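PDB 4PMR: Tat-secreted protein Rv2525c from Mycobacterium tuberculosis, which may act as a peptidoglycan hydrolase with glycosidase activity, and in vitro cleaves p-nitrophenyl esters, preferring the butyrate. Local coordinates for residues A[72-77]-A[109-114]. Numbering follows the deposited sequence.
Sequences STADWL and IDDNPS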
loop_
_atom_site.group_PDB
_atom_site.type_symbol
_atom_site.label_atom_id
_atom_site.label_comp_id
_atom_site.label_asym_id
_atom_site.label_seq_id
_atom_site.Cartn_x
_atom_site.Cartn_y
_atom_site.Cartn_z
ATOM N N SER A 72 -7.159 2.477 -16.439
ATOM C CA SER A 72 -7.435 3.828 -16.934
ATOM C C SER A 72 -8.165 4.729 -15.920
ATOM O O SER A 72 -8.503 5.872 -16.280
ATOM C CB SER A 72 -8.197 3.787 -18.252
ATOM O OG SER A 72 -7.256 3.436 -19.250
ATOM N N THR A 73 -8.387 4.237 -14.670
ATOM C CA THR A 73 -8.908 5.052 -13.576
ATOM C C THR A 73 -7.891 5.096 -12.447
ATOM O O THR A 73 -8.231 5.512 -11.345
ATOM C CB THR A 73 -10.286 4.629 -13.083
ATOM O OG1 THR A 73 -10.233 3.306 -12.539
ATOM C CG2 THR A 73 -11.358 4.794 -14.154
ATOM N N ALA A 74 -6.608 4.755 -12.747
ATOM C CA ALA A 74 -5.529 4.821 -11.754
ATOM C C ALA A 74 -5.566 6.172 -11.045
ATOM O O ALA A 74 -5.716 7.211 -11.688
ATOM C CB ALA A 74 -4.177 4.603 -12.421
ATOM N N ASP A 75 -5.453 6.153 -9.716
ATOM C CA ASP A 75 -5.581 7.350 -8.885
ATOM C C ASP A 75 -4.687 8.512 -9.320
ATOM O O ASP A 75 -5.105 9.657 -9.232
ATOM C CB ASP A 75 -5.254 6.987 -7.425
ATOM C CG ASP A 75 -6.168 5.936 -6.822
ATOM O OD1 ASP A 75 -7.353 5.865 -7.236
ATOM O OD2 ASP A 75 -5.704 5.190 -5.934
ATOM N N TRP A 76 -3.482 8.218 -9.795
ATOM C CA TRP A 76 -2.459 9.225 -10.118
ATOM C C TRP A 76 -2.704 9.966 -11.440
ATOM O O TRP A 76 -2.064 10.994 -11.698
ATOM C CB TRP A 76 -1.056 8.596 -10.096
ATOM C CG TRP A 76 -0.909 7.413 -11.000
ATOM C CD1 TRP A 76 -1.045 6.097 -10.667
ATOM C CD2 TRP A 76 -0.578 7.445 -12.393
ATOM N NE1 TRP A 76 -0.835 5.305 -11.774
ATOM C CE2 TRP A 76 -0.524 6.105 -12.843
ATOM C CE3 TRP A 76 -0.291 8.478 -13.305
ATOM C CZ2 TRP A 76 -0.226 5.775 -14.176
ATOM C CZ3 TRP A 76 0.033 8.146 -14.622
ATOM C CH2 TRP A 76 0.037 6.813 -15.050
ATOM N N LEU A 77 -3.642 9.483 -12.260
ATOM C CA LEU A 77 -3.911 10.126 -13.546
ATOM C C LEU A 77 -4.305 11.595 -13.389
ATOM O O LEU A 77 -3.866 12.417 -14.178
ATOM C CB LEU A 77 -4.971 9.340 -14.334
ATOM C CG LEU A 77 -4.501 7.950 -14.769
ATOM C CD1 LEU A 77 -5.672 7.098 -15.231
ATOM C CD2 LEU A 77 -3.410 8.066 -15.850
ATOM N N ILE A 109 0.803 3.108 -7.015
ATOM C CA ILE A 109 1.110 3.285 -8.425
ATOM C C ILE A 109 1.054 1.868 -8.980
ATOM O O ILE A 109 2.096 1.256 -9.210
ATOM C CB ILE A 109 2.461 4.010 -8.719
ATOM C CG1 ILE A 109 2.663 5.295 -7.813
ATOM C CG2 ILE A 109 2.600 4.301 -10.251
ATOM C CD1 ILE A 109 1.547 6.449 -7.878
ATOM N N ASP A 110 -0.164 1.308 -9.088
ATOM C CA ASP A 110 -0.382 -0.066 -9.561
ATOM C C ASP A 110 -0.326 -0.048 -11.088
ATOM O O ASP A 110 -1.319 -0.323 -11.755
ATOM C CB ASP A 110 -1.726 -0.600 -9.017
ATOM C CG ASP A 110 -2.141 -1.965 -9.539
ATOM O OD1 ASP A 110 -1.238 -2.769 -9.900
ATOM O OD2 ASP A 110 -3.360 -2.201 -9.667
ATOM N N ASP A 111 0.854 0.311 -11.627
ATOM C CA ASP A 111 1.095 0.546 -13.050
ATOM C C ASP A 111 2.558 0.425 -13.399
ATOM O O ASP A 111 3.413 0.333 -12.508
ATOM C CB ASP A 111 0.614 1.973 -13.417
ATOM C CG ASP A 111 -0.888 2.075 -13.607
ATOM O OD1 ASP A 111 -1.393 1.544 -14.615
ATOM O OD2 ASP A 111 -1.561 2.581 -12.699
ATOM N N ASN A 112 2.845 0.482 -14.702
ATOM C CA ASN A 112 4.188 0.478 -15.274
ATOM C C ASN A 112 4.323 1.784 -16.081
ATOM O O ASN A 112 4.255 1.771 -17.311
ATOM C CB ASN A 112 4.407 -0.788 -16.128
ATOM C CG ASN A 112 5.828 -0.915 -16.601
ATOM O OD1 ASN A 112 6.725 -0.213 -16.122
ATOM N ND2 ASN A 112 6.060 -1.780 -17.580
ATOM N N PRO A 113 4.377 2.957 -15.404
ATOM C CA PRO A 113 4.322 4.217 -16.158
ATOM C C PRO A 113 5.601 4.568 -16.894
ATOM O O PRO A 113 6.689 4.121 -16.533
ATOM C CB PRO A 113 4.042 5.255 -15.066
ATOM C CG PRO A 113 4.757 4.674 -13.857
ATOM C CD PRO A 113 4.415 3.216 -13.945
ATOM N N SER A 114 5.453 5.407 -17.925
ATOM C CA SER A 114 6.584 5.988 -18.623
ATOM C C SER A 114 7.176 7.096 -17.724
ATOM O O SER A 114 6.507 7.551 -16.776
ATOM C CB SER A 114 6.136 6.566 -19.967
ATOM O OG SER A 114 5.360 7.737 -19.750
#
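The indole N-H of Trp76 comes to Asp111 OD2 from above the carboxylate plane, 42° out of it, and the ring and carboxylate planes stand almost perpendicular, 86° apart. This is the single hydrogen bond between segments 72-77 and 109-114; NE1 of Trp76 lies 3.0 Å from Asp111 OD2, and the bond is somewhat bent. OD2 itself sits close to the ring plane, at the pyrrole edge. Ala74 CB also packs against this oxygen, 3.3 Å from Asp111 OD2, and gives it an apolar neighbour beside the indole nitrogen.

The CB of Trp76 already points across to the second segment, and the first torsion (chi1 56°) sets CG between the backbone N and the carbonyl carbon, which lays the ring beside Ile109 and Asp111. Ile109 crosses it at about a right angle: its CD1 comes within 3.8 Å of Trp76 CD1, and its CG2 makes an off-centre CH-pi contact, 4.3 Å from the centroid of the five-membered ring. At the far end of the indole, Pro113 CB lies 4.3 Å from Trp76 CH2. Leu77 CD2 rests on one face near the rim, and Ile122 and Tyr125 of helix 115-133 add further packing around the ring.

Both segments belong to loops that follow neighbouring parallel strands, 61-66 and 105-108, and lead into helices 79-96 and 115-133, an arrangement in keeping with the TIM-barrel clan of this glycoside hydrolase-like domain. The contact therefore ties two successive beta-alpha loops together at the C-terminal ends of their strands. With the indole packed among Ile109, Pro113, Leu77 and residues of helix 115-133, its N-H finds an acceptor in Asp111, and the bond holds OD2 at the ring edge.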